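Local structure of transcription inhibitor protein Gfh1 (Thermus thermophilus, 2F23) at residues V89-P94 / L100-V105; G135-L140 / K146-V151; L7-Y12 / L75-G80. The protein inhibits all catalytic activities of RNA polymerase by partially occluding its substrate-binding site and so preventing nucleoside triphosphates from binding. All blocks are in the same frame, centred on the assembly; numbering follows the deposited sequence.

Interaction 1 of 3, residues V89-P94 / L100-V105; sequences VELEDP and LSVQVV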
ATOM      1  N   VAL A  89     -14.719  -5.836  -3.952  1.00  8.14           N
ATOM      2  CA  VAL A  89     -13.881  -5.205  -2.951  1.00  7.35           C
ATOM      3  C   VAL A  89     -13.345  -3.852  -3.386  1.00  7.86           C
ATOM      4  O   VAL A  89     -12.804  -3.710  -4.485  1.00  8.44           O
ATOM      5  CB  VAL A  89     -12.679  -6.126  -2.631  1.00  7.63           C
ATOM      6  CG1 VAL A  89     -11.937  -5.639  -1.395  1.00 10.05           C
ATOM      7  CG2 VAL A  89     -13.163  -7.552  -2.447  1.00  9.43           C
ATOM      8  N   GLU A  90     -13.504  -2.862  -2.515  1.00  6.23           N
ATOM      9  CA  GLU A  90     -12.994  -1.520  -2.767  1.00  7.60           C
ATOM     10  C   GLU A  90     -11.671  -1.438  -2.016  1.00  7.63           C
ATOM     11  O   GLU A  90     -11.611  -1.747  -0.826  1.00  9.43           O
ATOM     12  CB  GLU A  90     -13.971  -0.469  -2.249  1.00 10.95           C
ATOM     13  CG  GLU A  90     -15.270  -0.421  -3.032  1.00 17.06           C
ATOM     14  CD  GLU A  90     -16.255   0.578  -2.469  1.00 22.50           C
ATOM     15  OE1 GLU A  90     -15.845   1.728  -2.198  1.00 24.84           O
ATOM     16  OE2 GLU A  90     -17.438   0.215  -2.307  1.00 26.04           O
ATOM     17  N   LEU A  91     -10.623  -1.032  -2.726  1.00  6.69           N
ATOM     18  CA  LEU A  91      -9.273  -0.939  -2.176  1.00  7.67           C
ATOM     19  C   LEU A  91      -8.714   0.470  -2.308  1.00  9.06           C
ATOM     20  O   LEU A  91      -9.111   1.226  -3.192  1.00 10.12           O
ATOM     21  CB  LEU A  91      -8.345  -1.885  -2.937  1.00  9.74           C
ATOM     22  CG  LEU A  91      -8.749  -3.360  -3.030  1.00  8.00           C
ATOM     23  CD1 LEU A  91      -7.929  -4.042  -4.115  1.00 11.71           C
ATOM     24  CD2 LEU A  91      -8.550  -4.028  -1.683  1.00  8.93           C
ATOM     25  N   GLU A  92      -7.784   0.819  -1.426  1.00  9.11           N
ATOM     26  CA  GLU A  92      -7.154   2.131  -1.477  1.00 10.20           C
ATOM     27  C   GLU A  92      -5.682   2.014  -1.116  1.00 10.13           C
ATOM     28  O   GLU A  92      -5.331   1.489  -0.062  1.00  9.29           O
ATOM     29  CB  GLU A  92      -7.829   3.112  -0.517  1.00 11.75           C
ATOM     30  CG  GLU A  92      -7.157   4.486  -0.501  1.00 16.44           C
ATOM     31  CD  GLU A  92      -7.724   5.406   0.557  1.00 19.48           C
ATOM     32  OE1 GLU A  92      -8.843   5.928   0.362  1.00 21.91           O
ATOM     33  OE2 GLU A  92      -7.051   5.598   1.593  1.00 22.97           O
ATOM     34  N   ASP A  93      -4.830   2.508  -2.007  1.00 10.85           N
ATOM     35  CA  ASP A  93      -3.389   2.492  -1.809  1.00 12.00           C
ATOM     36  C   ASP A  93      -3.095   3.504  -0.696  1.00 11.59           C
ATOM     37  O   ASP A  93      -3.383   4.692  -0.836  1.00 11.19           O
ATOM     38  CB  ASP A  93      -2.693   2.911  -3.108  1.00 13.96           C
ATOM     39  CG  ASP A  93      -1.188   2.768  -3.041  1.00 16.33           C
ATOM     40  OD1 ASP A  93      -0.606   3.119  -1.995  1.00 17.93           O
ATOM     41  OD2 ASP A  93      -0.585   2.317  -4.040  1.00 20.22           O
ATOM     42  N   PRO A  94      -2.532   3.042   0.430  1.00 11.75           N
ATOM     43  CA  PRO A  94      -2.225   3.939   1.547  1.00 13.38           C
ATOM     44  C   PRO A  94      -1.153   4.986   1.274  1.00 14.19           C
ATOM     45  O   PRO A  94      -1.091   6.004   1.962  1.00 16.59           O
ATOM     46  CB  PRO A  94      -1.829   2.974   2.666  1.00 13.56           C
ATOM     47  CG  PRO A  94      -1.252   1.816   1.929  1.00 14.69           C
ATOM     48  CD  PRO A  94      -2.203   1.647   0.769  1.00 11.15           C
ATOM     49  N   LEU A 100      -9.158   1.565  -6.212  1.00 15.08           N
ATOM     50  CA  LEU A 100      -9.371   0.512  -7.192  1.00 14.65           C
ATOM     51  C   LEU A 100     -10.392  -0.470  -6.643  1.00 13.65           C
ATOM     52  O   LEU A 100     -10.418  -0.726  -5.446  1.00 13.11           O
ATOM     53  CB  LEU A 100      -8.054  -0.230  -7.439  1.00 17.36           C
ATOM     54  CG  LEU A 100      -8.120  -1.562  -8.191  1.00 19.37           C
ATOM     55  CD1 LEU A 100      -8.472  -1.304  -9.642  1.00 19.96           C
ATOM     56  CD2 LEU A 100      -6.785  -2.280  -8.089  1.00 20.23           C
ATOM     57  N   SER A 101     -11.243  -1.009  -7.505  1.00 12.85           N
ATOM     58  CA  SER A 101     -12.215  -1.992  -7.048  1.00 12.31           C
ATOM     59  C   SER A 101     -12.050  -3.254  -7.882  1.00 11.04           C
ATOM     60  O   SER A 101     -11.644  -3.205  -9.046  1.00 11.55           O
ATOM     61  CB  SER A 101     -13.648  -1.458  -7.159  1.00 12.88           C
ATOM     62  OG  SER A 101     -13.994  -1.190  -8.502  1.00 16.42           O
ATOM     63  N   VAL A 102     -12.345  -4.390  -7.269  1.00 10.26           N
ATOM     64  CA  VAL A 102     -12.220  -5.672  -7.947  1.00  9.66           C
ATOM     65  C   VAL A 102     -13.320  -6.599  -7.476  1.00  9.32           C
ATOM     66  O   VAL A 102     -13.938  -6.371  -6.438  1.00 10.26           O
ATOM     67  CB  VAL A 102     -10.870  -6.355  -7.623  1.00 10.43           C
ATOM     68  CG1 VAL A 102      -9.718  -5.461  -8.025  1.00  9.70           C
ATOM     69  CG2 VAL A 102     -10.798  -6.686  -6.136  1.00 11.12           C
ATOM     70  N   GLN A 103     -13.581  -7.636  -8.257  1.00 10.41           N
ATOM     71  CA  GLN A 103     -14.560  -8.627  -7.861  1.00  9.78           C
ATOM     72  C   GLN A 103     -13.886  -9.974  -8.016  1.00 10.61           C
ATOM     73  O   GLN A 103     -13.333 -10.280  -9.073  1.00 10.13           O
ATOM     74  CB  GLN A 103     -15.824  -8.585  -8.725  1.00 12.52           C
ATOM     75  CG  GLN A 103     -16.804  -9.686  -8.337  1.00 12.59           C
ATOM     76  CD  GLN A 103     -18.111  -9.641  -9.099  1.00 14.24           C
ATOM     77  OE1 GLN A 103     -18.128  -9.501 -10.323  1.00 15.85           O
ATOM     78  NE2 GLN A 103     -19.220  -9.781  -8.375  1.00 17.67           N
ATOM     79  N   VAL A 104     -13.904 -10.766  -6.951  1.00  9.65           N
ATOM     80  CA  VAL A 104     -13.304 -12.089  -6.995  1.00  9.78           C
ATOM     81  C   VAL A 104     -14.288 -13.002  -7.721  1.00 11.55           C
ATOM     82  O   VAL A 104     -15.456 -13.092  -7.345  1.00 11.00           O
ATOM     83  CB  VAL A 104     -13.034 -12.634  -5.570  1.00  9.98           C
ATOM     84  CG1 VAL A 104     -12.503 -14.048  -5.648  1.00 11.93           C
ATOM     85  CG2 VAL A 104     -12.019 -11.741  -4.852  1.00 10.76           C
ATOM     86  N   VAL A 105     -13.820 -13.663  -8.774  1.00  9.78           N
ATOM     87  CA  VAL A 105     -14.684 -14.548  -9.548  1.00 11.24           C
ATOM     88  C   VAL A 105     -13.980 -15.857  -9.869  1.00 10.84           C
ATOM     89  O   VAL A 105     -12.797 -16.023  -9.580  1.00 11.34           O
ATOM     90  CB  VAL A 105     -15.106 -13.881 -10.877  1.00 11.20           C
ATOM     91  CG1 VAL A 105     -15.901 -12.606 -10.594  1.00 11.99           C
ATOM     92  CG2 VAL A 105     -13.870 -13.546 -11.709  1.00 10.01           C
TER

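Interaction 2 of 3, residues G135-L140 / K146-V151; sequences GDVLSL and KREFRV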
ATOM      1  N   GLY A 135     -10.208  -3.145   6.484  1.00  7.20           N
ATOM      2  CA  GLY A 135      -9.197  -2.736   7.441  1.00  6.17           C
ATOM      3  C   GLY A 135      -7.887  -3.473   7.247  1.00  6.92           C
ATOM      4  O   GLY A 135      -6.849  -3.025   7.735  1.00  7.49           O
ATOM      5  N   ASP A 136      -7.923  -4.610   6.556  1.00  7.12           N
ATOM      6  CA  ASP A 136      -6.696  -5.360   6.310  1.00  6.66           C
ATOM      7  C   ASP A 136      -5.856  -4.635   5.263  1.00  8.02           C
ATOM      8  O   ASP A 136      -6.385  -3.918   4.409  1.00  9.05           O
ATOM      9  CB  ASP A 136      -6.994  -6.787   5.819  1.00  6.63           C
ATOM     10  CG  ASP A 136      -7.394  -7.728   6.943  1.00  8.91           C
ATOM     11  OD1 ASP A 136      -6.959  -7.507   8.094  1.00 10.81           O
ATOM     12  OD2 ASP A 136      -8.121  -8.705   6.673  1.00  8.91           O
ATOM     13  N   VAL A 137      -4.542  -4.832   5.333  1.00  8.94           N
ATOM     14  CA  VAL A 137      -3.604  -4.220   4.401  1.00  9.31           C
ATOM     15  C   VAL A 137      -2.878  -5.361   3.694  1.00  8.91           C
ATOM     16  O   VAL A 137      -2.293  -6.228   4.336  1.00 10.79           O
ATOM     17  CB  VAL A 137      -2.618  -3.312   5.152  1.00  8.56           C
ATOM     18  CG1 VAL A 137      -1.553  -2.780   4.205  1.00  9.88           C
ATOM     19  CG2 VAL A 137      -3.382  -2.156   5.771  1.00  8.50           C
ATOM     20  N   LEU A 138      -2.933  -5.345   2.367  1.00  8.73           N
ATOM     21  CA  LEU A 138      -2.357  -6.408   1.558  1.00 11.03           C
ATOM     22  C   LEU A 138      -1.447  -5.915   0.449  1.00 10.62           C
ATOM     23  O   LEU A 138      -1.623  -4.817  -0.068  1.00 10.09           O
ATOM     24  CB  LEU A 138      -3.493  -7.209   0.919  1.00 13.15           C
ATOM     25  CG  LEU A 138      -4.656  -7.576   1.847  1.00 16.00           C
ATOM     26  CD1 LEU A 138      -5.904  -7.906   1.033  1.00 18.74           C
ATOM     27  CD2 LEU A 138      -4.242  -8.739   2.726  1.00 17.15           C
ATOM     28  N   SER A 139      -0.465  -6.738   0.096  1.00 11.68           N
ATOM     29  CA  SER A 139       0.428  -6.424  -1.014  1.00 13.92           C
ATOM     30  C   SER A 139      -0.124  -7.299  -2.137  1.00 14.07           C
ATOM     31  O   SER A 139      -0.156  -8.527  -2.017  1.00 17.27           O
ATOM     32  CB  SER A 139       1.871  -6.809  -0.683  1.00 16.66           C
ATOM     33  OG  SER A 139       2.408  -5.947   0.308  1.00 22.51           O
ATOM     34  N   LEU A 140      -0.573  -6.674  -3.220  1.00 13.36           N
ATOM     35  CA  LEU A 140      -1.171  -7.418  -4.321  1.00 14.69           C
ATOM     36  C   LEU A 140      -0.420  -7.317  -5.635  1.00 16.27           C
ATOM     37  O   LEU A 140       0.129  -6.269  -5.974  1.00 15.84           O
ATOM     38  CB  LEU A 140      -2.614  -6.956  -4.534  1.00 14.05           C
ATOM     39  CG  LEU A 140      -3.532  -7.034  -3.310  1.00 14.08           C
ATOM     40  CD1 LEU A 140      -4.879  -6.417  -3.640  1.00 13.86           C
ATOM     41  CD2 LEU A 140      -3.694  -8.486  -2.877  1.00 15.44           C
ATOM     42  N   LYS A 146       3.368  -4.884  -8.340  1.00 20.76           N
ATOM     43  CA  LYS A 146       3.098  -5.081  -6.920  1.00 20.40           C
ATOM     44  C   LYS A 146       2.727  -3.761  -6.251  1.00 19.58           C
ATOM     45  O   LYS A 146       3.457  -2.776  -6.353  1.00 20.50           O
ATOM     46  CB  LYS A 146       4.332  -5.686  -6.240  1.00 20.63           C
ATOM     47  CG  LYS A 146       4.156  -6.061  -4.776  1.00 24.90           C
ATOM     48  CD  LYS A 146       5.480  -6.548  -4.195  1.00 26.77           C
ATOM     49  CE  LYS A 146       5.340  -7.015  -2.752  1.00 28.86           C
ATOM     50  NZ  LYS A 146       4.498  -8.238  -2.640  1.00 31.59           N
ATOM     51  N   ARG A 147       1.590  -3.748  -5.565  1.00 17.92           N
ATOM     52  CA  ARG A 147       1.122  -2.549  -4.881  1.00 17.76           C
ATOM     53  C   ARG A 147       0.483  -2.923  -3.551  1.00 15.83           C
ATOM     54  O   ARG A 147      -0.011  -4.037  -3.384  1.00 14.09           O
ATOM     55  CB  ARG A 147       0.093  -1.818  -5.745  1.00 20.87           C
ATOM     56  CG  ARG A 147       0.628  -1.302  -7.071  1.00 23.68           C
ATOM     57  CD  ARG A 147       0.928   0.192  -7.044  1.00 27.53           C
ATOM     58  NE  ARG A 147       2.163   0.547  -6.345  1.00 29.72           N
ATOM     59  CZ  ARG A 147       2.292   0.651  -5.024  1.00 31.17           C
ATOM     60  NH1 ARG A 147       1.257   0.426  -4.224  1.00 29.75           N
ATOM     61  NH2 ARG A 147       3.460   1.001  -4.501  1.00 31.63           N
ATOM     62  N   GLU A 148       0.499  -1.988  -2.609  1.00 13.90           N
ATOM     63  CA  GLU A 148      -0.092  -2.219  -1.297  1.00 12.96           C
ATOM     64  C   GLU A 148      -1.458  -1.544  -1.235  1.00 12.02           C
ATOM     65  O   GLU A 148      -1.602  -0.389  -1.630  1.00 11.99           O
ATOM     66  CB  GLU A 148       0.827  -1.666  -0.203  1.00 16.07           C
ATOM     67  CG  GLU A 148       0.227  -1.672   1.192  1.00 17.00           C
ATOM     68  CD  GLU A 148       1.236  -1.304   2.269  1.00 18.93           C
ATOM     69  OE1 GLU A 148       1.848  -2.219   2.859  1.00 22.35           O
ATOM     70  OE2 GLU A 148       1.420  -0.099   2.518  1.00 22.04           O
ATOM     71  N   PHE A 149      -2.461  -2.272  -0.750  1.00  9.71           N
ATOM     72  CA  PHE A 149      -3.814  -1.734  -0.648  1.00 10.50           C
ATOM     73  C   PHE A 149      -4.479  -2.029   0.680  1.00 10.28           C
ATOM     74  O   PHE A 149      -4.272  -3.083   1.274  1.00 10.50           O
ATOM     75  CB  PHE A 149      -4.729  -2.317  -1.730  1.00  9.52           C
ATOM     76  CG  PHE A 149      -4.389  -1.890  -3.121  1.00 13.75           C
ATOM     77  CD1 PHE A 149      -3.588  -2.691  -3.930  1.00 17.11           C
ATOM     78  CD2 PHE A 149      -4.880  -0.695  -3.632  1.00 14.55           C
ATOM     79  CE1 PHE A 149      -3.282  -2.306  -5.230  1.00 19.00           C
ATOM     80  CE2 PHE A 149      -4.578  -0.301  -4.934  1.00 16.84           C
ATOM     81  CZ  PHE A 149      -3.778  -1.110  -5.733  1.00 18.02           C
ATOM     82  N   ARG A 150      -5.298  -1.088   1.128  1.00  9.82           N
ATOM     83  CA  ARG A 150      -6.066  -1.254   2.354  1.00  9.15           C
ATOM     84  C   ARG A 150      -7.468  -1.599   1.874  1.00  9.84           C
ATOM     85  O   ARG A 150      -7.959  -0.999   0.919  1.00 10.23           O
ATOM     86  CB  ARG A 150      -6.100   0.054   3.147  1.00 10.22           C
ATOM     87  CG  ARG A 150      -6.990   0.023   4.380  1.00 10.74           C
ATOM     88  CD  ARG A 150      -6.812   1.297   5.191  1.00 11.91           C
ATOM     89  NE  ARG A 150      -7.214   2.478   4.437  1.00 15.66           N
ATOM     90  CZ  ARG A 150      -8.447   2.972   4.422  1.00 16.60           C
ATOM     91  NH1 ARG A 150      -9.407   2.388   5.125  1.00 20.05           N
ATOM     92  NH2 ARG A 150      -8.719   4.053   3.704  1.00 17.89           N
ATOM     93  N   VAL A 151      -8.098  -2.582   2.509  1.00  7.52           N
ATOM     94  CA  VAL A 151      -9.454  -2.975   2.139  1.00  6.86           C
ATOM     95  C   VAL A 151     -10.408  -1.963   2.762  1.00  7.79           C
ATOM     96  O   VAL A 151     -10.486  -1.843   3.980  1.00  6.82           O
ATOM     97  CB  VAL A 151      -9.790  -4.387   2.662  1.00  6.99           C
ATOM     98  CG1 VAL A 151     -11.213  -4.762   2.276  1.00  7.36           C
ATOM     99  CG2 VAL A 151      -8.800  -5.392   2.090  1.00  8.42           C
TER
HETATM  100  O   HOH W   1       2.556  -9.505  -3.833  1.00 26.08           O

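Interaction 3 of 3, residues L7-Y12 / L75-G80; sequences LTKAGY and LEEGSG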
ATOM      1  N   LEU A   7      -8.813   0.299  10.156  1.00  9.55           N
ATOM      2  CA  LEU A   7      -7.748  -0.695  10.056  1.00  7.95           C
ATOM      3  C   LEU A   7      -8.005  -1.829  11.031  1.00  7.47           C
ATOM      4  O   LEU A   7      -8.576  -1.618  12.098  1.00 10.49           O
ATOM      5  CB  LEU A   7      -6.388  -0.079  10.407  1.00  7.97           C
ATOM      6  CG  LEU A   7      -5.701   0.833   9.393  1.00 10.11           C
ATOM      7  CD1 LEU A   7      -4.458   1.455  10.022  1.00 10.52           C
ATOM      8  CD2 LEU A   7      -5.316   0.024   8.167  1.00 11.50           C
ATOM      9  N   THR A   8      -7.603  -3.036  10.659  1.00  7.41           N
ATOM     10  CA  THR A   8      -7.730  -4.159  11.575  1.00  8.64           C
ATOM     11  C   THR A   8      -6.423  -4.101  12.360  1.00  8.09           C
ATOM     12  O   THR A   8      -5.522  -3.333  12.019  1.00  7.03           O
ATOM     13  CB  THR A   8      -7.781  -5.510  10.845  1.00  7.63           C
ATOM     14  OG1 THR A   8      -6.658  -5.609   9.962  1.00  7.46           O
ATOM     15  CG2 THR A   8      -9.071  -5.656  10.048  1.00  9.96           C
ATOM     16  N   LYS A   9      -6.306  -4.908  13.406  1.00  9.30           N
ATOM     17  CA  LYS A   9      -5.073  -4.916  14.175  1.00  9.95           C
ATOM     18  C   LYS A   9      -3.919  -5.312  13.261  1.00  8.96           C
ATOM     19  O   LYS A   9      -2.828  -4.756  13.352  1.00  9.15           O
ATOM     20  CB  LYS A   9      -5.190  -5.888  15.351  1.00 12.38           C
ATOM     21  CG  LYS A   9      -6.274  -5.491  16.343  1.00 18.04           C
ATOM     22  CD  LYS A   9      -6.335  -6.422  17.545  1.00 22.40           C
ATOM     23  CE  LYS A   9      -5.103  -6.288  18.425  1.00 25.08           C
ATOM     24  NZ  LYS A   9      -5.253  -7.060  19.691  1.00 27.71           N
ATOM     25  N   ALA A  10      -4.168  -6.259  12.360  1.00 10.00           N
ATOM     26  CA  ALA A  10      -3.139  -6.713  11.432  1.00  8.66           C
ATOM     27  C   ALA A  10      -2.755  -5.607  10.453  1.00  9.67           C
ATOM     28  O   ALA A  10      -1.578  -5.411  10.157  1.00  8.88           O
ATOM     29  CB  ALA A  10      -3.630  -7.937  10.666  1.00 10.59           C
ATOM     30  N   GLY A  11      -3.753  -4.885   9.953  1.00  8.59           N
ATOM     31  CA  GLY A  11      -3.484  -3.811   9.011  1.00  9.08           C
ATOM     32  C   GLY A  11      -2.641  -2.719   9.635  1.00  7.93           C
ATOM     33  O   GLY A  11      -1.717  -2.194   9.006  1.00  8.01           O
ATOM     34  N   TYR A  12      -2.973  -2.366  10.874  1.00  7.64           N
ATOM     35  CA  TYR A  12      -2.234  -1.342  11.600  1.00  6.96           C
ATOM     36  C   TYR A  12      -0.800  -1.821  11.802  1.00  8.49           C
ATOM     37  O   TYR A  12       0.152  -1.079  11.564  1.00  9.01           O
ATOM     38  CB  TYR A  12      -2.885  -1.081  12.959  1.00  9.80           C
ATOM     39  CG  TYR A  12      -2.253   0.058  13.724  1.00  9.31           C
ATOM     40  CD1 TYR A  12      -2.766   1.351  13.637  1.00 10.47           C
ATOM     41  CD2 TYR A  12      -1.136  -0.156  14.530  1.00 14.22           C
ATOM     42  CE1 TYR A  12      -2.181   2.407  14.340  1.00 14.95           C
ATOM     43  CE2 TYR A  12      -0.544   0.886  15.230  1.00 16.57           C
ATOM     44  CZ  TYR A  12      -1.069   2.164  15.133  1.00 16.76           C
ATOM     45  OH  TYR A  12      -0.473   3.197  15.826  1.00 20.67           O
ATOM     46  N   LEU A  75     -10.508  -1.689  14.133  1.00 12.65           N
ATOM     47  CA  LEU A  75     -11.722  -2.476  14.157  1.00 13.50           C
ATOM     48  C   LEU A  75     -11.575  -3.734  14.980  1.00 14.72           C
ATOM     49  O   LEU A  75     -10.476  -4.232  15.219  1.00 15.20           O
ATOM     50  CB  LEU A  75     -12.144  -2.846  12.733  1.00 12.56           C
ATOM     51  CG  LEU A  75     -12.438  -1.660  11.814  1.00 12.76           C
ATOM     52  CD1 LEU A  75     -12.771  -2.170  10.422  1.00 12.59           C
ATOM     53  CD2 LEU A  75     -13.594  -0.843  12.379  1.00 13.76           C
ATOM     54  N   GLU A  76     -12.717  -4.235  15.420  1.00 16.31           N
ATOM     55  CA  GLU A  76     -12.778  -5.446  16.203  1.00 17.31           C
ATOM     56  C   GLU A  76     -12.525  -6.608  15.237  1.00 17.57           C
ATOM     57  O   GLU A  76     -12.885  -6.536  14.060  1.00 16.93           O
ATOM     58  CB  GLU A  76     -14.166  -5.527  16.825  1.00 18.77           C
ATOM     59  CG  GLU A  76     -14.429  -6.712  17.698  1.00 20.48           C
ATOM     60  CD  GLU A  76     -15.806  -6.637  18.313  1.00 19.95           C
ATOM     61  OE1 GLU A  76     -16.266  -7.661  18.839  1.00 19.87           O
ATOM     62  OE2 GLU A  76     -16.422  -5.547  18.272  1.00 20.57           O
ATOM     63  N   GLU A  77     -11.896  -7.670  15.723  1.00 17.77           N
ATOM     64  CA  GLU A  77     -11.611  -8.822  14.875  1.00 20.04           C
ATOM     65  C   GLU A  77     -12.907  -9.430  14.346  1.00 19.58           C
ATOM     66  O   GLU A  77     -13.979  -9.208  14.913  1.00 19.19           O
ATOM     67  CB  GLU A  77     -10.837  -9.879  15.663  1.00 23.76           C
ATOM     68  CG  GLU A  77      -9.699 -10.496  14.882  1.00 28.62           C
ATOM     69  CD  GLU A  77      -8.591  -9.499  14.613  1.00 31.57           C
ATOM     70  OE1 GLU A  77      -7.843  -9.173  15.561  1.00 34.56           O
ATOM     71  OE2 GLU A  77      -8.477  -9.029  13.462  1.00 30.79           O
ATOM     72  N   GLY A  78     -12.800 -10.180  13.253  1.00 20.25           N
ATOM     73  CA  GLY A  78     -13.956 -10.833  12.654  1.00 20.70           C
ATOM     74  C   GLY A  78     -15.190  -9.982  12.418  1.00 20.59           C
ATOM     75  O   GLY A  78     -16.318 -10.475  12.520  1.00 23.04           O
ATOM     76  N   SER A  79     -14.995  -8.712  12.083  1.00 20.91           N
ATOM     77  CA  SER A  79     -16.113  -7.808  11.843  1.00 20.81           C
ATOM     78  C   SER A  79     -16.459  -7.659  10.364  1.00 19.53           C
ATOM     79  O   SER A  79     -15.621  -7.879   9.487  1.00 18.28           O
ATOM     80  CB  SER A  79     -15.812  -6.425  12.428  1.00 23.60           C
ATOM     81  OG  SER A  79     -14.667  -5.851  11.822  1.00 29.60           O
ATOM     82  N   GLY A  80     -17.708  -7.285  10.102  1.00 17.44           N
ATOM     83  CA  GLY A  80     -18.161  -7.084   8.738  1.00 14.81           C
ATOM     84  C   GLY A  80     -18.130  -8.313   7.848  1.00 12.74           C
ATOM     85  O   GLY A  80     -18.182  -9.449   8.322  1.00 13.22           O
TER
HETATM   86  O   HOH W   2      -8.713  -6.210  14.194  1.00 16.97           O
HETATM   87  O   HOH W   3      -6.274  -8.326  12.499  1.00 14.03           O

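Interaction 1 of 3, residues V89-P94 / L100-V105
Leu-91 lays its CD1 methyl against two side chains of the facing strand, 4.4 Å from CG2 of Val-102 and about as far from CD2 of Leu-100. Its CG lies opposite the carbonyl carbon (chi1 -55°), and CB rests 3.5 Å from the carbonyl oxygen of Leu-100, the same oxygen that accepts the backbone N-H of Leu-91. Two residues back along the strand, Val-89 meets Val-102 through CB rather than through a methyl, CB standing 4.0 Å from CG2 of Val-102. With CG1 of Val-102 opposite the carbonyl carbon (chi1 -58°), CG2 falls between the backbone N and the carbonyl carbon, from where it meets Val-89. The four aliphatic side chains share one face, which Phe-149, Ile-83, Met-117 and Ile-119 extend. Glu-90 and Ser-101, on the other face, form a non-hydrogen-bonded pair, at which the backbones come closer: CA of Ser-101 lies 3.1 Å from the oxygen of Val-89, a close CA-H...O contact.

Two reciprocal pairs of backbone hydrogen bonds flank this approach. Val-89 N donates to Val-102 O over 2.7 Å with an angle of 171° at the hydrogen, and Val-102 N answers to Val-89 O; Leu-91 and Leu-100 do likewise. Alternating hydrogen-bonded and non-hydrogen-bonded pairs mark an antiparallel beta hairpin, here strands 88-92 and 99-105 in the mixed sheet of the FKBP-like C-terminal domain of the GreA/GreB family.

Interaction 2 of 3, residues G135-L140 / K146-V151
Leu-140 and Phe-149 meet at about a right angle, the CD1 methyl of the leucine lying obliquely against the ring, 4.0 Å from its CD1. A second apolar pair follows on the same face, where Leu-138 slants over Val-151 and brings CD1 to within 4.0 Å of CG2. Leu-140, Phe-149 and Val-151 touch Leu-91 of strand 88-92, while Leu-138 and Leu-140 pack on helix 124-129 at Leu-129, Leu-140 also at Met-125. Val-137 and Glu-148 lie on the reverse face and are diagonal neighbours: CG of the glutamate passes 3.7 Å from CG1 of the valine. Glu-148 CG and Val-137 CG1 stand opposite their own backbone N (chi1 172° and 174°), which turns them to each other where both residues also touch Leu-15 of helix 9-37.

The frame is an antiparallel beta hairpin at one edge of the C-terminal domain's mixed sheet. Paired backbone bonds hold Leu-138 to Phe-149 and Leu-140 to Arg-147, the latter with N of Leu-140 2.7 Å from O of Arg-147.

The carboxylate of Glu-148 goes on to accept from NE2 of Gln-18. Shortened to an alanine, this position would probably leave the Gln-18 amide without its acceptor and open a gap beside CG1 of Val-137. Near the turn, the extended chain of Lys-146 bends only at its last torsion, setting NZ 3.6 Å from CB of Ser-139; NZ donates to a water 2.6 Å away.

Interaction 3 of 3, residues L7-Y12 / L75-G80
Glu-77 bends its side chain back to the start of helix 9-37, bringing OE1 to 3.7 Å from CD of Lys-9. The turn lies at its second torsion (chi2 68°), after a first torsion of -137° that departs from the usual staggered positions. Lys-9 crosses it at about a right angle and presents methylene groups rather than its charge: a bend at chi3 leads the chain away, and NZ remains 5.3 Å from OE1 of Glu-77. The opposite charges may attract at this range, but they are not in contact.

Water does the linking instead. One molecule accepts from N of Lys-9 and donates both to O of Leu-75 and to OE2 of Glu-77; another accepts from N of Ala-10 and donates to OE2 of Glu-77. The carboxylate is therefore tied indirectly to two amides of the first helical turn, a position that would be expected to favour its negative charge. Leu-75 adds the direct bond, its N donating to O of Leu-7 over 2.8 Å, and its CB and CG lie alongside that same oxygen.

OG1 of Thr-8 (chi1 53°) accepts from N of Gly-11 at 3.0 Å, while OG1 also bonds to Asp-136. This is a side-chain N-cap, placed where the N-terminal coiled-coil helix begins and the linker to the C-terminal domain passes it.

How the interactions relate
Along the chain the contacts come in series: interaction 3 closes first, then interaction 1, then interaction 2. The latter two are hairpins of one mixed sheet, their centres about 9 Å apart, because strands 88-92 and 145-155 are neighbours in it. Salt bridges from Asp-93 to Arg-147 and from Glu-92 to Arg-150 join them further. Interaction 3 lies about 13 Å, centre to centre, from interaction 2 and touches it where Thr-8 meets Gly-135 and Asp-136; from interaction 1 it stays about 7 Å away at the nearest atoms. Interactions 2 and 3 thus meet at the junction between the C-terminal domain and the coiled coil, in a protein whose activity depends on a pH-induced conformational switch.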